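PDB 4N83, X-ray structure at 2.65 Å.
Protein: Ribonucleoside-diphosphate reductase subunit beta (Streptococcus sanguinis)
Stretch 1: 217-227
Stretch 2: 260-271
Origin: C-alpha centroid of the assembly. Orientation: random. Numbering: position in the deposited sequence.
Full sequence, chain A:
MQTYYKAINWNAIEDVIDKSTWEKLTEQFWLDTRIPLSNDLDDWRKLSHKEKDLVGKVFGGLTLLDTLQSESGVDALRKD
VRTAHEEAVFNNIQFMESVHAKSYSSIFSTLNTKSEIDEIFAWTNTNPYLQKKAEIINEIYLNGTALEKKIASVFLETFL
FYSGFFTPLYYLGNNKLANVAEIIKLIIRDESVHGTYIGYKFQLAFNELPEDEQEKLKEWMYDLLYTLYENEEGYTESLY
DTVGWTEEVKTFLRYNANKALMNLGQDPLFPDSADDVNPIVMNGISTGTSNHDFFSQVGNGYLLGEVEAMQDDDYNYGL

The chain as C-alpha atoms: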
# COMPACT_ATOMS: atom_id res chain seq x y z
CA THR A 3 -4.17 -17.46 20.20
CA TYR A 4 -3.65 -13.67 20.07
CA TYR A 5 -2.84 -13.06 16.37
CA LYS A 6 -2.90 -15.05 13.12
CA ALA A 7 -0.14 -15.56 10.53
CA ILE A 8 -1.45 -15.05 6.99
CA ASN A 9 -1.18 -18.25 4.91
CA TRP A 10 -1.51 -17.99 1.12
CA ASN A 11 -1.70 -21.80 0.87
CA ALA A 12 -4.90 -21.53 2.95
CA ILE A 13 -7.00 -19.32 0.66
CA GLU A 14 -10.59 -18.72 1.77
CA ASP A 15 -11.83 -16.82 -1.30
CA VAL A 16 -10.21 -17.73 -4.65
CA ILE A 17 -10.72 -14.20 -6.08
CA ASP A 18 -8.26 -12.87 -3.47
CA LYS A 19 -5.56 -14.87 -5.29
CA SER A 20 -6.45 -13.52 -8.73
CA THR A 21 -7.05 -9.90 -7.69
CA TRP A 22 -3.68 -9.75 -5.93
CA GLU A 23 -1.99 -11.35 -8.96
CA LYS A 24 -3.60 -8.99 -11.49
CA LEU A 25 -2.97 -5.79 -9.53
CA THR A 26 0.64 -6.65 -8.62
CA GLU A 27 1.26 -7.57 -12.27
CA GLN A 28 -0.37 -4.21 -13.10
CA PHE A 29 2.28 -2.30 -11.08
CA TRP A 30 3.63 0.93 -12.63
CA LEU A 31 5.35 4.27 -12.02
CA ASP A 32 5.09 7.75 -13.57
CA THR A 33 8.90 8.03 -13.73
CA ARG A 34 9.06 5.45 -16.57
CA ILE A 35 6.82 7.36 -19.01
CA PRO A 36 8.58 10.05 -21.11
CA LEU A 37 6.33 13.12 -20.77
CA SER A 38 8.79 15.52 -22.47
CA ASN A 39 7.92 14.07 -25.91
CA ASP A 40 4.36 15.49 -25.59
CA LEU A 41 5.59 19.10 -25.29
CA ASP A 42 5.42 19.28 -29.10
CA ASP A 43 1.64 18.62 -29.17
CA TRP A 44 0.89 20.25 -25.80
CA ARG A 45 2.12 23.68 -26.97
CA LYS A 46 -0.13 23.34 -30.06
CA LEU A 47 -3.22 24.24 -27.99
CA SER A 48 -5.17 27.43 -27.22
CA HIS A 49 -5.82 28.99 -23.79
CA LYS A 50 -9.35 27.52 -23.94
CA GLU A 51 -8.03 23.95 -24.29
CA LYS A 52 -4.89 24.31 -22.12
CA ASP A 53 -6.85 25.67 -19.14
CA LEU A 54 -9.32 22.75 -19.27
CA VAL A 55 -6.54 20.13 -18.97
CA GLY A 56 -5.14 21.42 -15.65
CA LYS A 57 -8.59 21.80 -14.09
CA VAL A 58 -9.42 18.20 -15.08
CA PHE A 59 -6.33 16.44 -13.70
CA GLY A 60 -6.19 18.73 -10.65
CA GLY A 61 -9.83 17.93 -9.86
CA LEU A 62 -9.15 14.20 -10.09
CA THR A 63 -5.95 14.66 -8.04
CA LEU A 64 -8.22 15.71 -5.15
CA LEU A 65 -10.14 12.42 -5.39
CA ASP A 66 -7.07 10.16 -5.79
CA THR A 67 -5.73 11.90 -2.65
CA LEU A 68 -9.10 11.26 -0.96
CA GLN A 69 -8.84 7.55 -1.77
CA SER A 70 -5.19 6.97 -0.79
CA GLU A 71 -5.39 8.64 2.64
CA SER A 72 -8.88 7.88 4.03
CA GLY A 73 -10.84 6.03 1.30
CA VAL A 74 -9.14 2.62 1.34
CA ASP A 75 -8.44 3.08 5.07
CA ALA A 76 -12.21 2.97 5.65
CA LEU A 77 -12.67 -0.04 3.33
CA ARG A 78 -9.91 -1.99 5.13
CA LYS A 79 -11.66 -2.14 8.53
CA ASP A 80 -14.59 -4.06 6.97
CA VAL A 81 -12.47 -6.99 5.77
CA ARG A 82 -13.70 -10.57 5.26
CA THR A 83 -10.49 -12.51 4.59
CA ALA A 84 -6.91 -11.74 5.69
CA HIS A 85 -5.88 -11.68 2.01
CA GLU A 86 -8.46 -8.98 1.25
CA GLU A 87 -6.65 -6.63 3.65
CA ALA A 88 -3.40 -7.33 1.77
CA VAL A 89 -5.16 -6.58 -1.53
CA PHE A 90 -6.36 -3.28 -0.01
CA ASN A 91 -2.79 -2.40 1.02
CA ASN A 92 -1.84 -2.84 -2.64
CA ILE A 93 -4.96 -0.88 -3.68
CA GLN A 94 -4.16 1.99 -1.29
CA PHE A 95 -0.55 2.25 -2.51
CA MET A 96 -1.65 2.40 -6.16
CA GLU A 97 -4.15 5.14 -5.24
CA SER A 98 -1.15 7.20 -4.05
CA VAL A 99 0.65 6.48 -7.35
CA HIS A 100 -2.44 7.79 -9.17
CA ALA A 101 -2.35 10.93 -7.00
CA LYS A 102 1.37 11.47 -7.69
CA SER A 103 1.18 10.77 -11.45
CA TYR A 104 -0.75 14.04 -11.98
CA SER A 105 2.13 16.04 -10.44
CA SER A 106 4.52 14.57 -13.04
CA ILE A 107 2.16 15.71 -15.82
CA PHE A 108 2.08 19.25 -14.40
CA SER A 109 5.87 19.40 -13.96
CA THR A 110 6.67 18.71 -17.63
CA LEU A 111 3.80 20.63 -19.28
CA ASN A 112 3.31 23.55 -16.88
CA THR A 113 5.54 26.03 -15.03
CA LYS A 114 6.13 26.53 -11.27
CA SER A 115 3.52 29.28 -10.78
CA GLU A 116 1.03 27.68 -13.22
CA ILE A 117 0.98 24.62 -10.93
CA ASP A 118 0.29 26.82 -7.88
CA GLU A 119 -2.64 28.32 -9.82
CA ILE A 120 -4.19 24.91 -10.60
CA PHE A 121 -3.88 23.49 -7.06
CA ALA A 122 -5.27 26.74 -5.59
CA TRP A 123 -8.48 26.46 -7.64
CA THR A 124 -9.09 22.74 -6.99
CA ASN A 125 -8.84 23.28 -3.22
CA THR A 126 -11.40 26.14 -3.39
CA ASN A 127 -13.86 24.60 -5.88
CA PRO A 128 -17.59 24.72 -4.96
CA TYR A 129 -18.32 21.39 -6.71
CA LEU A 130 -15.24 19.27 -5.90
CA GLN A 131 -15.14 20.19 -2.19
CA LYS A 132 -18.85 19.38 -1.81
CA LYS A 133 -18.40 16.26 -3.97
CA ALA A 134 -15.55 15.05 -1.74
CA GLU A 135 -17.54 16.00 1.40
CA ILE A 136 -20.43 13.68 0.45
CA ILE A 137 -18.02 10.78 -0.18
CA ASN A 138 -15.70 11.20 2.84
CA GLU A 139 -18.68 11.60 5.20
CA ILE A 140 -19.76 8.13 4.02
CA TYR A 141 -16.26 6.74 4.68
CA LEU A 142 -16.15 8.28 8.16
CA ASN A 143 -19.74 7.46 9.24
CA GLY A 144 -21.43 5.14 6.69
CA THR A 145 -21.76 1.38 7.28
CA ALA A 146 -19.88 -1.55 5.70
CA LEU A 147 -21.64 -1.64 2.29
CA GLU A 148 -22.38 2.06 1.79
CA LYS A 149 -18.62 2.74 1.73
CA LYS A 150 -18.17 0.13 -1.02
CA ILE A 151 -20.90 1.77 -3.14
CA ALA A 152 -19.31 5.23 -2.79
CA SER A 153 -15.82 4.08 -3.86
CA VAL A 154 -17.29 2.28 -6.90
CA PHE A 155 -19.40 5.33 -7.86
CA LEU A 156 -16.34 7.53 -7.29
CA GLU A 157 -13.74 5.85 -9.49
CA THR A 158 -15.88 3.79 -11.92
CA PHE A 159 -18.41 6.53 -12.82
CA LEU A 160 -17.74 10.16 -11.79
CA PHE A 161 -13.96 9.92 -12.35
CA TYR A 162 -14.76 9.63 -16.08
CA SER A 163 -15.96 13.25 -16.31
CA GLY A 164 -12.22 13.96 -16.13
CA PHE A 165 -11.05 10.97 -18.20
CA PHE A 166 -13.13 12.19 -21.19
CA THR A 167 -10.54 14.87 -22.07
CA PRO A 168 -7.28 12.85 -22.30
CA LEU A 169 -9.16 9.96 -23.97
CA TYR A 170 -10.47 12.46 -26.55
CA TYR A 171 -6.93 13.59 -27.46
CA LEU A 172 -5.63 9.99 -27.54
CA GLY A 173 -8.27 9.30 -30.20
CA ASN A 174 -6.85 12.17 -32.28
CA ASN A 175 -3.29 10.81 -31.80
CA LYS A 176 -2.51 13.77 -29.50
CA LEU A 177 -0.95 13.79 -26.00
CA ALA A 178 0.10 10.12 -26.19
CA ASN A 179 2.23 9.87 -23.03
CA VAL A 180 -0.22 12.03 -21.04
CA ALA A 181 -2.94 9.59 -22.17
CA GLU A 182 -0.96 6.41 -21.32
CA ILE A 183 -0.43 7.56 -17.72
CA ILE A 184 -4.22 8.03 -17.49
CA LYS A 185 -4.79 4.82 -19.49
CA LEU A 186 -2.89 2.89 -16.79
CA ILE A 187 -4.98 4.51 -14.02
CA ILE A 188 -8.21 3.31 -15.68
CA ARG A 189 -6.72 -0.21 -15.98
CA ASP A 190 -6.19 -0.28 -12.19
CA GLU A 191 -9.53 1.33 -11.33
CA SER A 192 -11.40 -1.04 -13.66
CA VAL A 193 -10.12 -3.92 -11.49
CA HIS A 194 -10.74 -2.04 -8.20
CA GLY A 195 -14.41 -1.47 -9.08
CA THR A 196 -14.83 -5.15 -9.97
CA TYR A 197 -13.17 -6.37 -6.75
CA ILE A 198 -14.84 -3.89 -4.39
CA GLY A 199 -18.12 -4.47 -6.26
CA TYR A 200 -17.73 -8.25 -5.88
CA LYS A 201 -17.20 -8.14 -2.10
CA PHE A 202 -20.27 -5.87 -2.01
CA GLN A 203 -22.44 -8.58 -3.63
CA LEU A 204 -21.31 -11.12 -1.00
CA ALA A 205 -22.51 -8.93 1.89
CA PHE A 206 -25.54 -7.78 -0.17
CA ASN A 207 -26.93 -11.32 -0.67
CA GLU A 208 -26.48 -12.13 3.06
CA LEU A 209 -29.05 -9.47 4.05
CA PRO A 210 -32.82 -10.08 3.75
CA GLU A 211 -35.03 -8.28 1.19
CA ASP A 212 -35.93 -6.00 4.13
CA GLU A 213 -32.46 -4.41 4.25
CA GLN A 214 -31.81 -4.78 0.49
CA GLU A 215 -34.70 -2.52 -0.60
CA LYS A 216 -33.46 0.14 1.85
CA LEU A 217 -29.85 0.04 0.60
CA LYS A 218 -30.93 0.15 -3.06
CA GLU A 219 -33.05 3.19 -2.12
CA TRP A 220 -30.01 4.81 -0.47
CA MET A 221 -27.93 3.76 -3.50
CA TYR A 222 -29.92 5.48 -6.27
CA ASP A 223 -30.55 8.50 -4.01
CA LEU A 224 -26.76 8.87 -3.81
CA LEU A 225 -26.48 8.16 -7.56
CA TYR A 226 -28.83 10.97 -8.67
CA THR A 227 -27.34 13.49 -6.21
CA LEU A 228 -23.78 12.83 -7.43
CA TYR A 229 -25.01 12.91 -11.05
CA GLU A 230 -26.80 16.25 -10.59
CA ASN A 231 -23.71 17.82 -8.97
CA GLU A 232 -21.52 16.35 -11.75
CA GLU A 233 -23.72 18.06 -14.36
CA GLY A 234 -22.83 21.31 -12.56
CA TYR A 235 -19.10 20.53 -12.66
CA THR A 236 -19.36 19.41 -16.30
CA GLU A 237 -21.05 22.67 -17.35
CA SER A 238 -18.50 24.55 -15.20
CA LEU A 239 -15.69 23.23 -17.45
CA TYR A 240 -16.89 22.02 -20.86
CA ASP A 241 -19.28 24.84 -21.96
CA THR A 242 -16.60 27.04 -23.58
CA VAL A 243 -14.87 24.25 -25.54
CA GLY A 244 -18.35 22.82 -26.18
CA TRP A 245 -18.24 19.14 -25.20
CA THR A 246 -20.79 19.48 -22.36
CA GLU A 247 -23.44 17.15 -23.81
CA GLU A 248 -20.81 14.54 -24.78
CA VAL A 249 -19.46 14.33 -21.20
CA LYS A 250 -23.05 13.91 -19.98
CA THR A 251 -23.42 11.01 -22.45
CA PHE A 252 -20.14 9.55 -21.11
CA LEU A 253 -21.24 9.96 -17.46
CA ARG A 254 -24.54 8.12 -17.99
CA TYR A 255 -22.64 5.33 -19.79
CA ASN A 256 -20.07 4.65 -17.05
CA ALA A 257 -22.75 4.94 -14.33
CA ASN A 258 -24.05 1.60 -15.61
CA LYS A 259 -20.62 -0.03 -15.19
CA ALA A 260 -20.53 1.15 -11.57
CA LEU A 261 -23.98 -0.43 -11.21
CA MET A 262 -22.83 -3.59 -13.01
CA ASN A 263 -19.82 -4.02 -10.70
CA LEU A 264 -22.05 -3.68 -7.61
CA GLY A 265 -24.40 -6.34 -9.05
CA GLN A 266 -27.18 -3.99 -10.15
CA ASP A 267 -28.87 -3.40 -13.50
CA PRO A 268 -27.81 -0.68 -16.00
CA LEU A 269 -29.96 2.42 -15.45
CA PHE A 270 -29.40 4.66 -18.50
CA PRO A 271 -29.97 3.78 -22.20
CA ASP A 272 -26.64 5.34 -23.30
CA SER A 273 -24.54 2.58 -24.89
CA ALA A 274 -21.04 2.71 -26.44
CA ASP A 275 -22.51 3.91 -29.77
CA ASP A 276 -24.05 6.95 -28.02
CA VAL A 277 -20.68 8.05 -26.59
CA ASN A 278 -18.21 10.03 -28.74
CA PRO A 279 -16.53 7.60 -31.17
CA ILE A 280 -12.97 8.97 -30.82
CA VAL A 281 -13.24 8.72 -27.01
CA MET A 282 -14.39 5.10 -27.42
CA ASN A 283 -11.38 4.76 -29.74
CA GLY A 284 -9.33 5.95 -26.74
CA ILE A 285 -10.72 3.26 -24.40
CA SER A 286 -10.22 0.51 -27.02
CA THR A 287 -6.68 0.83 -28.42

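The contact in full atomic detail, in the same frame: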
# COMPACT_ATOMS: atom_id res chain seq x y z
N LEU A 217 -31.18 -0.29 1.11
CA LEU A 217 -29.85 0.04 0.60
C LEU A 217 -29.92 0.49 -0.86
O LEU A 217 -29.26 1.46 -1.24
CB LEU A 217 -28.90 -1.15 0.74
CG LEU A 217 -27.42 -0.87 0.48
CD1 LEU A 217 -26.81 -0.03 1.59
CD2 LEU A 217 -26.67 -2.18 0.31
N LYS A 218 -30.70 -0.23 -1.66
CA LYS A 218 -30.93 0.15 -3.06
C LYS A 218 -31.58 1.53 -3.16
O LYS A 218 -31.30 2.28 -4.09
CB LYS A 218 -31.80 -0.90 -3.77
CG LYS A 218 -31.08 -2.20 -4.07
CD LYS A 218 -32.02 -3.29 -4.54
CE LYS A 218 -32.59 -3.00 -5.93
NZ LYS A 218 -33.41 -4.14 -6.44
N GLU A 219 -32.45 1.85 -2.20
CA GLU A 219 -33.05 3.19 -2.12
C GLU A 219 -31.99 4.24 -1.80
O GLU A 219 -31.97 5.31 -2.41
CB GLU A 219 -34.17 3.21 -1.07
CG GLU A 219 -35.05 4.46 -1.12
CD GLU A 219 -36.14 4.46 -0.07
OE1 GLU A 219 -36.19 3.53 0.76
OE2 GLU A 219 -36.95 5.41 -0.06
N TRP A 220 -31.12 3.93 -0.84
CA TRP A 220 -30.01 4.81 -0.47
C TRP A 220 -28.96 4.89 -1.59
O TRP A 220 -28.24 5.88 -1.70
CB TRP A 220 -29.36 4.34 0.84
CG TRP A 220 -28.39 5.32 1.43
CD1 TRP A 220 -28.67 6.34 2.29
CD2 TRP A 220 -26.98 5.38 1.19
NE1 TRP A 220 -27.53 7.03 2.61
CE2 TRP A 220 -26.47 6.46 1.95
CE3 TRP A 220 -26.09 4.62 0.42
CZ2 TRP A 220 -25.12 6.80 1.96
CZ3 TRP A 220 -24.74 4.96 0.42
CH2 TRP A 220 -24.27 6.04 1.19
N MET A 221 -28.88 3.84 -2.40
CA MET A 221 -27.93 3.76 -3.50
C MET A 221 -28.27 4.73 -4.63
O MET A 221 -27.44 5.56 -5.01
CB MET A 221 -27.87 2.32 -4.03
CG MET A 221 -26.86 2.08 -5.14
SD MET A 221 -26.51 0.33 -5.38
CE MET A 221 -25.63 0.39 -6.93
N TYR A 222 -29.48 4.62 -5.16
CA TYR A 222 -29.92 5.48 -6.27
C TYR A 222 -30.12 6.93 -5.84
O TYR A 222 -29.91 7.84 -6.64
CB TYR A 222 -31.20 4.93 -6.92
CG TYR A 222 -30.97 3.66 -7.73
CD1 TYR A 222 -30.30 3.70 -8.95
CD2 TYR A 222 -31.42 2.43 -7.27
CE1 TYR A 222 -30.08 2.55 -9.69
CE2 TYR A 222 -31.21 1.27 -8.00
CZ TYR A 222 -30.54 1.34 -9.21
OH TYR A 222 -30.33 0.19 -9.93
N ASP A 223 -30.50 7.15 -4.58
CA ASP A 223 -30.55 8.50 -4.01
C ASP A 223 -29.17 9.17 -4.06
O ASP A 223 -29.06 10.35 -4.38
CB ASP A 223 -31.05 8.47 -2.56
CG ASP A 223 -32.57 8.36 -2.46
OD1 ASP A 223 -33.12 8.76 -1.41
OD2 ASP A 223 -33.21 7.88 -3.42
N LEU A 224 -28.14 8.40 -3.73
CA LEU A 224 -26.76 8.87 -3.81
C LEU A 224 -26.30 9.00 -5.27
O LEU A 224 -25.48 9.86 -5.59
CB LEU A 224 -25.82 7.93 -3.05
CG LEU A 224 -24.40 8.44 -2.77
CD1 LEU A 224 -24.41 9.52 -1.70
CD2 LEU A 224 -23.49 7.29 -2.35
N LEU A 225 -26.83 8.14 -6.14
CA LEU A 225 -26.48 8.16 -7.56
C LEU A 225 -26.96 9.45 -8.23
O LEU A 225 -26.17 10.14 -8.87
CB LEU A 225 -27.08 6.93 -8.27
CG LEU A 225 -26.41 6.48 -9.58
CD1 LEU A 225 -26.81 5.06 -9.93
CD2 LEU A 225 -26.73 7.42 -10.75
N TYR A 226 -28.24 9.77 -8.06
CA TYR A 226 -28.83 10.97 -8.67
C TYR A 226 -28.25 12.28 -8.13
O TYR A 226 -28.10 13.25 -8.87
CB TYR A 226 -30.36 10.97 -8.52
CG TYR A 226 -31.08 10.12 -9.55
CD1 TYR A 226 -31.25 10.57 -10.86
CD2 TYR A 226 -31.61 8.87 -9.22
CE1 TYR A 226 -31.91 9.80 -11.81
CE2 TYR A 226 -32.27 8.10 -10.16
CZ TYR A 226 -32.42 8.57 -11.45
OH TYR A 226 -33.08 7.81 -12.38
N THR A 227 -27.92 12.30 -6.84
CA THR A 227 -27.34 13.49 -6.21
C THR A 227 -25.93 13.78 -6.74
O THR A 227 -25.58 14.93 -7.01
CB THR A 227 -27.26 13.35 -4.67
OG1 THR A 227 -28.54 12.97 -4.16
CG2 THR A 227 -26.83 14.67 -4.02
N ALA A 260 -20.57 1.07 -13.03
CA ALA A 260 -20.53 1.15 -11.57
C ALA A 260 -21.66 0.33 -10.96
O ALA A 260 -21.48 -0.34 -9.94
CB ALA A 260 -20.61 2.60 -11.11
N LEU A 261 -22.84 0.40 -11.59
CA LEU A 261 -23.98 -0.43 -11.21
C LEU A 261 -23.69 -1.91 -11.46
O LEU A 261 -23.99 -2.76 -10.61
CB LEU A 261 -25.23 -0.01 -11.99
CG LEU A 261 -25.93 1.27 -11.53
CD1 LEU A 261 -26.70 1.92 -12.67
CD2 LEU A 261 -26.86 0.97 -10.35
N MET A 262 -23.10 -2.21 -12.61
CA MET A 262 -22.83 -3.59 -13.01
C MET A 262 -21.79 -4.27 -12.12
O MET A 262 -21.89 -5.47 -11.86
CB MET A 262 -22.38 -3.64 -14.48
CG MET A 262 -22.30 -5.05 -15.05
SD MET A 262 -22.59 -5.11 -16.83
CE MET A 262 -24.35 -4.76 -16.90
N ASN A 263 -20.81 -3.50 -11.65
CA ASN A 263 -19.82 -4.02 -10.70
C ASN A 263 -20.45 -4.34 -9.35
O ASN A 263 -20.11 -5.35 -8.73
CB ASN A 263 -18.67 -3.02 -10.52
CG ASN A 263 -17.80 -2.88 -11.76
OD1 ASN A 263 -17.27 -1.80 -12.02
ND2 ASN A 263 -17.65 -3.96 -12.51
N LEU A 264 -21.36 -3.48 -8.90
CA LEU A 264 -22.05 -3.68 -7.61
C LEU A 264 -23.18 -4.71 -7.69
O LEU A 264 -23.82 -5.00 -6.68
CB LEU A 264 -22.59 -2.34 -7.09
CG LEU A 264 -21.52 -1.34 -6.62
CD1 LEU A 264 -22.06 0.08 -6.61
CD2 LEU A 264 -20.98 -1.72 -5.25
N GLY A 265 -23.41 -5.28 -8.87
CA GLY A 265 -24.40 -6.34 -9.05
C GLY A 265 -25.80 -5.82 -9.31
O GLY A 265 -26.78 -6.53 -9.06
N GLN A 266 -25.90 -4.60 -9.82
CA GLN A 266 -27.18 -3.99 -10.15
C GLN A 266 -27.32 -3.80 -11.65
O GLN A 266 -26.35 -3.92 -12.40
CB GLN A 266 -27.33 -2.64 -9.43
CG GLN A 266 -27.51 -2.75 -7.92
CD GLN A 266 -28.76 -3.53 -7.52
OE1 GLN A 266 -28.77 -4.23 -6.51
NE2 GLN A 266 -29.82 -3.40 -8.31
N ASP A 267 -28.54 -3.49 -12.08
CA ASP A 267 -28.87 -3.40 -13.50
C ASP A 267 -28.51 -2.02 -14.06
O ASP A 267 -28.50 -1.03 -13.32
CB ASP A 267 -30.37 -3.67 -13.70
CG ASP A 267 -30.79 -5.03 -13.16
OD1 ASP A 267 -30.17 -6.04 -13.55
OD2 ASP A 267 -31.73 -5.08 -12.35
N PRO A 268 -28.19 -1.95 -15.37
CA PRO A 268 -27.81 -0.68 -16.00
C PRO A 268 -29.00 0.28 -16.12
O PRO A 268 -30.02 -0.08 -16.72
CB PRO A 268 -27.31 -1.11 -17.39
CG PRO A 268 -28.02 -2.39 -17.66
CD PRO A 268 -28.16 -3.07 -16.33
N LEU A 269 -28.85 1.48 -15.57
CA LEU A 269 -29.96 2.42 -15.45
C LEU A 269 -30.25 3.16 -16.77
O LEU A 269 -31.37 3.12 -17.26
CB LEU A 269 -29.67 3.44 -14.34
CG LEU A 269 -30.85 4.24 -13.79
CD1 LEU A 269 -31.81 3.33 -13.03
CD2 LEU A 269 -30.36 5.36 -12.90
N PHE A 270 -29.23 3.81 -17.32
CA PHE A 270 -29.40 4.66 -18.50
C PHE A 270 -29.37 3.87 -19.81
O PHE A 270 -28.82 2.77 -19.86
CB PHE A 270 -28.32 5.74 -18.53
CG PHE A 270 -28.35 6.66 -17.34
CD1 PHE A 270 -27.60 6.38 -16.20
CD2 PHE A 270 -29.15 7.80 -17.35
CE1 PHE A 270 -27.64 7.23 -15.10
CE2 PHE A 270 -29.19 8.65 -16.26
CZ PHE A 270 -28.43 8.36 -15.13
N PRO A 271 -29.98 4.43 -20.88
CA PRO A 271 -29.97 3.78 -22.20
C PRO A 271 -28.73 4.09 -23.05
O PRO A 271 -28.60 3.55 -24.15
CB PRO A 271 -31.22 4.36 -22.86
CG PRO A 271 -31.34 5.73 -22.29
CD PRO A 271 -30.79 5.66 -20.89

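Stretch 1 is helical throughout. Stretch 2 finishes a helix and then runs on as an irregular segment past the same side of stretch 1. The backbones stay well apart: the CA atoms of Lys218 and Gln266 are 9.0 Å from each other, and those of Met221 and Leu261 9.6 Å. Side chains fill the gap, and no hydrogen bond crosses it.

Ala260 points toward stretch 1 but does not reach it. Leu261 is the first residue to make contact. Its CD2 methyl lies 3.7 Å from Met221 CE, 3.6 Å from Tyr222 CE1 and 4.1 Å from Leu225 CD1. One methyl thus meets three residues of the helix, all through apolar contact. Met262 and Asn263 are out of reach. Leu264 adds to the same cluster, with its CD1 3.6 Å from Met221 CE. The extended side chain of Met221, t at all three chi angles, carries its methyl to both leucines.

Gly265 ends the helical turn in a Schellman motif. Its positive phi would jam a CB against the preceding carbonyl oxygen. The Gln266 N to Leu261 O bond, 2.8 Å, closes the turn. Gln266 then points toward stretch 1. Its CG packs 3.8 Å from Met221 CE, and its NE2 lies 3.7 Å from Lys218 CE, a van der Waals contact.

Asp267 barely touches stretch 1, and Pro268 points away. Leu269 turns back toward the helix and meets two tyrosines one turn apart. Its CD1 is 3.8 Å from Tyr222 CE1, and its CD2 is 3.7 Å from Tyr226 OH. Both rings receive these methyls obliquely. Phe270 closes the contact: Leu225 CD2 sits at the edge of its ring, 4.4 Å from Phe270 CE1. Pro271 is out of reach.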